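Glycosaminoglycan xylosylkinase (Hydra vulgaris, PDB 5XOM) probably phosphorylates the xylose of the proteoglycan linkage region, as a Fam20-family kinase. Local coordinates at residues 94-99 / 184-189; 130-135 / 205-210; 158-163 / 199-204. One frame throughout, in Å; residues are numbered along the deposited sequence.

Contact 1: 94-99 / 184-189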
# COMPACT_ATOMS: atom_id res chain seq x y z
N LEU A 94 12.45 3.28 32.98
CA LEU A 94 12.47 1.83 33.06
C LEU A 94 11.86 1.25 31.80
O LEU A 94 10.75 1.62 31.41
CB LEU A 94 11.72 1.35 34.30
CG LEU A 94 11.52 -0.16 34.42
CD1 LEU A 94 12.87 -0.85 34.35
CD2 LEU A 94 10.83 -0.48 35.75
N LYS A 95 12.60 0.37 31.14
CA LYS A 95 12.12 -0.33 29.95
C LYS A 95 12.94 -1.60 29.79
O LYS A 95 13.90 -1.84 30.52
CB LYS A 95 12.23 0.55 28.70
CG LYS A 95 13.66 0.87 28.30
CD LYS A 95 13.70 2.01 27.28
CE LYS A 95 15.12 2.37 26.89
NZ LYS A 95 15.13 3.54 25.96
N ALA A 96 12.56 -2.41 28.81
CA ALA A 96 13.29 -3.61 28.45
C ALA A 96 13.45 -3.64 26.94
O ALA A 96 12.82 -2.87 26.20
CB ALA A 96 12.58 -4.88 28.94
N MET A 97 14.31 -4.53 26.46
CA MET A 97 14.51 -4.73 25.03
C MET A 97 14.26 -6.21 24.74
O MET A 97 14.85 -7.08 25.38
CB MET A 97 15.93 -4.28 24.65
CG MET A 97 16.27 -4.21 23.16
SD MET A 97 16.14 -5.75 22.23
CE MET A 97 17.81 -6.37 22.34
N PHE A 98 13.35 -6.49 23.81
CA PHE A 98 13.01 -7.85 23.40
C PHE A 98 13.52 -8.12 21.99
O PHE A 98 13.40 -7.27 21.10
CB PHE A 98 11.50 -8.10 23.43
CG PHE A 98 10.88 -8.03 24.80
CD1 PHE A 98 11.65 -8.13 25.94
CD2 PHE A 98 9.51 -7.88 24.93
CE1 PHE A 98 11.07 -8.07 27.20
CE2 PHE A 98 8.91 -7.82 26.19
CZ PHE A 98 9.69 -7.92 27.32
N SER A 99 14.06 -9.31 21.78
CA SER A 99 14.36 -9.82 20.45
C SER A 99 13.21 -10.71 20.01
O SER A 99 12.92 -11.71 20.67
CB SER A 99 15.67 -10.60 20.45
OG SER A 99 16.75 -9.72 20.70
N LEU A 184 4.56 -10.42 40.14
CA LEU A 184 5.93 -10.43 39.63
C LEU A 184 6.22 -9.09 38.98
O LEU A 184 5.42 -8.60 38.17
CB LEU A 184 6.13 -11.58 38.64
CG LEU A 184 7.49 -11.70 37.96
CD1 LEU A 184 8.60 -11.85 38.99
CD2 LEU A 184 7.47 -12.90 37.02
N CYS A 185 7.35 -8.49 39.35
CA CYS A 185 7.72 -7.15 38.91
C CYS A 185 9.18 -7.14 38.49
O CYS A 185 9.92 -8.09 38.75
CB CYS A 185 7.50 -6.11 40.02
SG CYS A 185 5.99 -6.27 41.01
N PHE A 186 9.60 -6.05 37.84
CA PHE A 186 11.02 -5.79 37.67
C PHE A 186 11.26 -4.29 37.72
O PHE A 186 10.36 -3.50 37.41
CB PHE A 186 11.59 -6.42 36.38
CG PHE A 186 11.19 -5.72 35.10
CD1 PHE A 186 10.03 -6.06 34.43
CD2 PHE A 186 12.02 -4.75 34.55
CE1 PHE A 186 9.68 -5.43 33.24
CE2 PHE A 186 11.68 -4.12 33.36
CZ PHE A 186 10.51 -4.45 32.71
N TYR A 187 12.46 -3.89 38.14
CA TYR A 187 12.78 -2.48 38.31
C TYR A 187 13.94 -1.96 37.46
O TYR A 187 14.20 -0.75 37.51
CB TYR A 187 13.05 -2.16 39.78
CG TYR A 187 14.21 -2.88 40.41
CD1 TYR A 187 15.51 -2.39 40.29
CD2 TYR A 187 14.02 -4.03 41.17
CE1 TYR A 187 16.58 -3.04 40.88
CE2 TYR A 187 15.08 -4.69 41.76
CZ TYR A 187 16.36 -4.19 41.62
OH TYR A 187 17.42 -4.84 42.21
N GLY A 188 14.64 -2.80 36.71
CA GLY A 188 15.66 -2.34 35.76
C GLY A 188 16.92 -1.78 36.40
O GLY A 188 17.13 -1.86 37.62
N LYS A 189 17.79 -1.22 35.55
CA LYS A 189 19.07 -0.67 36.00
C LYS A 189 19.37 0.72 35.43
O LYS A 189 20.54 1.12 35.40
CB LYS A 189 20.21 -1.63 35.66
CG LYS A 189 20.14 -2.92 36.46
CD LYS A 189 21.26 -3.87 36.12
CE LYS A 189 21.22 -5.05 37.07
NZ LYS A 189 21.34 -4.55 38.48
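Leu-94 sets both of its methyls against the backbone of residues 186-188, and this is where the contact is tight. CD1 lies 3.5 Å from Gly-188 CA, closer than two such carbons usually come, and 3.4 Å from Tyr-187 O. CD2 rests beside the preceding carbonyl, 3.5 Å from Phe-186 O. Gly-188 has only hydrogens on its CA and a positive phi of 71°, and CD1 settles where its backbone turns. CG, anti to the backbone N of Leu-94 (chi1 173°), is carried toward the 186-188 backbone; chi2 then places CD1 and CD2.

Phe-186 meets the same methyl obliquely: its CE2 is 3.6 Å from Leu-94 CD1. The strands belong to different sheets. Ala-96 begins strand 96-100 of the five-stranded antiparallel sheet, which is consistent with the N-lobe sheet of the protein-kinase fold, whereas Phe-186 ends strand 184-186 of a small three-stranded sheet, where its ring also meets that of Phe-176. By the strand order, the turn between strands 82-86 and 96-100 probably corresponds to the glycine-rich loop of protein kinases, and Leu-94 lies near its end.

Packing thins out toward Ala-96, whose CB is 4.3 Å from Phe-186 CZ, and at Lys-95, whose O lies near the ring plane, 4.3 Å from CE2. The solvent side is looser still. The CB of Lys-95 points away from 184-189 and the residue is exposed, its chain touching Val-109; the CB of Tyr-187 likewise points away, and its side chain packs on Ile-177.

Contact 2: 130-135 / 205-210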
# COMPACT_ATOMS: atom_id res chain seq x y z
N ASP A 130 7.22 7.11 31.71
CA ASP A 130 6.70 6.87 30.37
C ASP A 130 5.35 6.16 30.44
O ASP A 130 5.20 5.18 31.18
CB ASP A 130 7.70 6.01 29.59
CG ASP A 130 8.82 6.82 28.97
OD1 ASP A 130 8.92 8.02 29.30
OD2 ASP A 130 9.63 6.25 28.21
N ARG A 131 4.37 6.64 29.67
CA ARG A 131 3.06 5.99 29.55
C ARG A 131 3.06 5.08 28.33
O ARG A 131 3.19 5.55 27.19
CB ARG A 131 1.92 7.00 29.45
CG ARG A 131 1.44 7.59 30.77
CD ARG A 131 2.47 8.50 31.40
NE ARG A 131 2.41 9.81 30.78
CZ ARG A 131 3.19 10.83 31.12
NH1 ARG A 131 4.10 10.72 32.08
NH2 ARG A 131 3.06 11.99 30.48
N HIS A 132 2.90 3.78 28.56
CA HIS A 132 2.92 2.82 27.47
C HIS A 132 1.78 3.07 26.49
O HIS A 132 1.94 2.91 25.28
CB HIS A 132 2.83 1.40 28.03
CG HIS A 132 1.46 1.03 28.51
ND1 HIS A 132 0.81 1.73 29.50
CD2 HIS A 132 0.60 0.06 28.11
CE1 HIS A 132 -0.38 1.19 29.72
NE2 HIS A 132 -0.53 0.18 28.88
N ASN A 133 0.60 3.43 27.00
CA ASN A 133 -0.54 3.64 26.12
C ASN A 133 -0.38 4.90 25.30
O ASN A 133 -0.99 5.01 24.23
CB ASN A 133 -1.84 3.71 26.93
CG ASN A 133 -1.87 4.89 27.89
OD1 ASN A 133 -0.92 5.12 28.64
ND2 ASN A 133 -2.97 5.65 27.86
N ALA A 134 0.44 5.85 25.77
CA ALA A 134 0.71 7.05 25.00
C ALA A 134 1.50 6.74 23.74
O ALA A 134 1.27 7.35 22.69
CB ALA A 134 1.45 8.07 25.86
N GLU A 135 2.45 5.79 23.82
CA GLU A 135 3.20 5.40 22.63
C GLU A 135 2.27 4.85 21.56
O GLU A 135 2.43 5.15 20.38
CB GLU A 135 4.27 4.35 22.98
CG GLU A 135 5.45 4.87 23.80
CD GLU A 135 6.52 5.60 22.98
OE1 GLU A 135 6.26 6.01 21.83
OE2 GLU A 135 7.64 5.77 23.51
N THR A 205 1.12 -11.46 34.37
CA THR A 205 0.79 -10.91 33.05
C THR A 205 1.02 -9.41 33.06
O THR A 205 0.32 -8.67 33.77
CB THR A 205 -0.65 -11.25 32.67
OG1 THR A 205 -0.81 -12.67 32.70
CG2 THR A 205 -0.99 -10.73 31.27
N MET A 206 1.99 -8.94 32.28
CA MET A 206 2.34 -7.52 32.27
C MET A 206 1.93 -6.88 30.96
O MET A 206 2.36 -7.30 29.88
CB MET A 206 3.83 -7.32 32.55
CG MET A 206 4.27 -5.86 32.49
SD MET A 206 6.05 -5.69 32.63
CE MET A 206 6.23 -5.45 34.36
N GLU A 207 1.09 -5.85 31.06
CA GLU A 207 0.67 -5.05 29.93
C GLU A 207 1.76 -4.04 29.57
O GLU A 207 2.38 -3.45 30.46
CB GLU A 207 -0.64 -4.33 30.28
CG GLU A 207 -1.20 -3.41 29.21
CD GLU A 207 -2.41 -2.61 29.70
OE1 GLU A 207 -2.58 -1.45 29.26
OE2 GLU A 207 -3.17 -3.12 30.54
N GLY A 208 1.97 -3.84 28.28
CA GLY A 208 2.92 -2.84 27.85
C GLY A 208 2.82 -2.58 26.36
O GLY A 208 1.94 -3.10 25.67
N ALA A 209 3.74 -1.74 25.87
CA ALA A 209 3.82 -1.37 24.47
C ALA A 209 5.16 -1.81 23.90
O ALA A 209 6.19 -1.70 24.57
CB ALA A 209 3.65 0.15 24.29
N LEU A 210 5.14 -2.32 22.67
CA LEU A 210 6.34 -2.70 21.94
C LEU A 210 6.57 -1.70 20.82
O LEU A 210 5.64 -1.42 20.04
CB LEU A 210 6.22 -4.12 21.36
CG LEU A 210 6.42 -5.35 22.26
CD1 LEU A 210 5.44 -5.39 23.41
CD2 LEU A 210 6.29 -6.61 21.44
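Glu-207, the first residue of segment 205-210, on strand 205-212, to touch the helix start, reaches out to the His-132 ring. Its CG is anti to the backbone N (chi1 178°), and the chain stays extended beyond CG. OE1 accepts a short hydrogen bond from His-132 NE2, at 2.6 Å with an N-H...O angle of 161°. OE1 lies in the imidazole plane, while NE2 approaches from the anti side of the carboxylate and well out of its plane; the two planes are 60° apart. The same oxygen forms a salt bridge with Arg-117.

Gly-208 follows, and its CA comes 3.7 Å from His-132 CD2, oblique to the ring. Ala-209 then turns its methyl to the helix: CB is 3.4 Å from His-132 O and 4.0 Å from His-132 CB, with Glu-135 CB more distant at 4.4 Å. The backbone of Ala-209 pairs with Lys-111 of the neighbouring strand 106-112, and Lys-111 makes a salt bridge to Glu-135 OE2. A strand lysine joined to a glutamate of helix 132-144 is consistent with the Lys-Glu pair between the N-lobe sheet and helix C of protein kinases, which would make this the seam where that helix meets the sheet.

One carboxylate oxygen thus serves two donors, an imidazole N-H and a guanidinium. The guanidinium would be expected to stabilise the carboxylate's charge; the short bond helps fix the ring's rotation.

Contact 3: 158-163 / 199-204. With NAG (2-acetamido-2-deoxy-beta-D-glucopyranose), chain C.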
# COMPACT_ATOMS: atom_id res chain seq x y z
N ILE A 158 2.18 -9.51 28.20
CA ILE A 158 3.37 -10.36 28.27
C ILE A 158 3.27 -11.25 29.49
O ILE A 158 3.13 -10.75 30.62
CB ILE A 158 4.66 -9.52 28.33
CG1 ILE A 158 4.76 -8.57 27.13
CG2 ILE A 158 5.86 -10.43 28.40
CD1 ILE A 158 5.06 -9.26 25.82
N ASN A 159 3.37 -12.56 29.30
CA ASN A 159 3.53 -13.48 30.43
C ASN A 159 5.00 -13.47 30.84
O ASN A 159 5.84 -14.10 30.19
CB ASN A 159 3.08 -14.89 30.06
CG ASN A 159 3.21 -15.87 31.22
OD1 ASN A 159 4.17 -15.84 31.98
ND2 ASN A 159 2.23 -16.74 31.35
N LEU A 160 5.32 -12.76 31.92
CA LEU A 160 6.72 -12.61 32.30
C LEU A 160 7.34 -13.96 32.66
O LEU A 160 8.50 -14.21 32.33
CB LEU A 160 6.86 -11.65 33.48
CG LEU A 160 6.50 -10.18 33.26
CD1 LEU A 160 6.57 -9.44 34.59
CD2 LEU A 160 7.43 -9.54 32.22
N ALA A 161 6.57 -14.84 33.30
CA ALA A 161 7.13 -16.12 33.73
C ALA A 161 7.44 -17.02 32.55
O ALA A 161 8.51 -17.65 32.51
CB ALA A 161 6.16 -16.81 34.70
N ALA A 162 6.54 -17.10 31.56
CA ALA A 162 6.73 -18.01 30.44
C ALA A 162 7.56 -17.42 29.30
O ALA A 162 8.28 -18.16 28.63
CB ALA A 162 5.37 -18.46 29.89
N GLU A 163 7.49 -16.11 29.07
CA GLU A 163 8.10 -15.52 27.88
C GLU A 163 9.38 -14.75 28.14
O GLU A 163 10.24 -14.72 27.26
CB GLU A 163 7.12 -14.56 27.20
CG GLU A 163 5.80 -15.16 26.78
CD GLU A 163 4.92 -14.16 26.05
OE1 GLU A 163 5.15 -13.93 24.84
OE2 GLU A 163 4.01 -13.58 26.68
N ALA A 199 8.02 -1.78 37.93
CA ALA A 199 6.87 -2.04 37.08
C ALA A 199 6.35 -3.42 37.42
O ALA A 199 7.11 -4.39 37.41
CB ALA A 199 7.24 -1.97 35.60
N CYS A 200 5.06 -3.51 37.75
CA CYS A 200 4.47 -4.74 38.26
C CYS A 200 3.40 -5.26 37.32
O CYS A 200 2.62 -4.49 36.75
CB CYS A 200 3.89 -4.51 39.65
SG CYS A 200 5.17 -4.39 40.92
N ALA A 201 3.38 -6.59 37.17
CA ALA A 201 2.36 -7.29 36.41
C ALA A 201 1.10 -7.50 37.25
O ALA A 201 1.05 -7.16 38.44
CB ALA A 201 2.89 -8.65 35.94
N SER A 202 0.06 -8.03 36.61
CA SER A 202 -1.09 -8.63 37.29
C SER A 202 -0.82 -10.13 37.39
O SER A 202 -0.91 -10.85 36.39
CB SER A 202 -2.39 -8.35 36.54
OG SER A 202 -2.49 -6.98 36.20
N ASN A 203 -0.46 -10.60 38.60
CA ASN A 203 0.12 -11.91 38.89
C ASN A 203 1.39 -12.00 38.04
O ASN A 203 2.43 -11.49 38.45
CB ASN A 203 -0.86 -13.13 38.77
CG ASN A 203 -0.18 -14.49 39.24
OD1 ASN A 203 1.04 -14.50 39.33
ND2 ASN A 203 -0.93 -15.62 39.53
N VAL A 204 1.35 -12.61 36.86
CA VAL A 204 2.54 -12.64 36.00
C VAL A 204 2.30 -12.01 34.63
O VAL A 204 3.21 -12.03 33.80
CB VAL A 204 3.10 -14.07 35.83
CG1 VAL A 204 3.44 -14.68 37.18
CG2 VAL A 204 2.10 -14.95 35.10
C1 NAG C . -2.28 -16.12 39.75
C2 NAG C . -2.30 -17.65 40.22
C3 NAG C . -2.93 -17.85 41.61
C4 NAG C . -2.46 -16.82 42.62
C5 NAG C . -2.83 -15.45 42.09
C6 NAG C . -2.40 -14.34 43.02
C7 NAG C . -2.56 -18.90 38.08
C8 NAG C . -3.47 -19.84 37.33
N2 NAG C . -3.00 -18.52 39.29
O3 NAG C . -2.62 -19.15 42.10
O4 NAG C . -3.17 -17.01 43.85
O5 NAG C . -2.12 -15.24 40.88
O6 NAG C . -3.20 -13.18 42.83
O7 NAG C . -1.52 -18.50 37.60
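Leu-160 leads its side chain past the carbonyl of Val-204 toward Ala-201. CB lies 3.7 Å from Val-204 O, and CG, anti to the carbonyl carbon (chi1 -66°), stays within 3.8 Å of the same oxygen. At the tip CD1 meets Ala-201 CB at 4.0 Å, and the branched end also packs on Met-206 of the adjoining strand 205-212.

That oxygen is also held by the backbone. Leu-160 N donates to Val-204 O over 2.9 Å, with an N-H...O angle of 162°, the N lying nearly in line with the C=O (166°). Beside this bond Asn-159 and Val-204 run side by side, Asn-159 OD1 3.8 Å from Val-204 CG2, while Ala-161 CB packs more loosely on CG1.

Here strand 153-159, an outer strand of the five-stranded sheet, passes into a short, weakly bonded helix, widened to a pi-type turn at 160-163. Asn-159 is its N-cap: OD1 accepts from Ala-162 N at 2.7 Å, the donor standing above the carbonyl plane. Glu-163 OE2 accepts from Asn-159 N. On the opposing segment Asn-203 ND2 is bonded to C1 of an N-acetylglucosamine, the Asn-203, Val-204, Thr-205 sequence forming an N-glycosylation sequon.

The chemistry is divided: a nearly linear backbone bond and apolar contacts join the segments, whereas Asn-203, next to Val-204, carries the sugar, as suits a protein of the secretory pathway.

From the N terminus, the chain lays down 94-99, 130-135 and 158-163 before any contact closes. Residues 184-189 return to 94-99 and close contact 1; 199-204 then close contact 3, and 205-210 close contact 2. Contact 3 is nested inside the loop of contact 2, and contact 1 crosses both. The five-stranded sheet is common to all: contact 1 fastens the small three-stranded sheet to it, contact 2 brings in helix 132-144, and contact 3 joins its edge to the chain leaving strand 199-200. The Cys-185 to Cys-200 disulfide links contacts 1 and 3, while Met-206 packs against Phe-186, Ala-199 and Ala-201, bringing all three together.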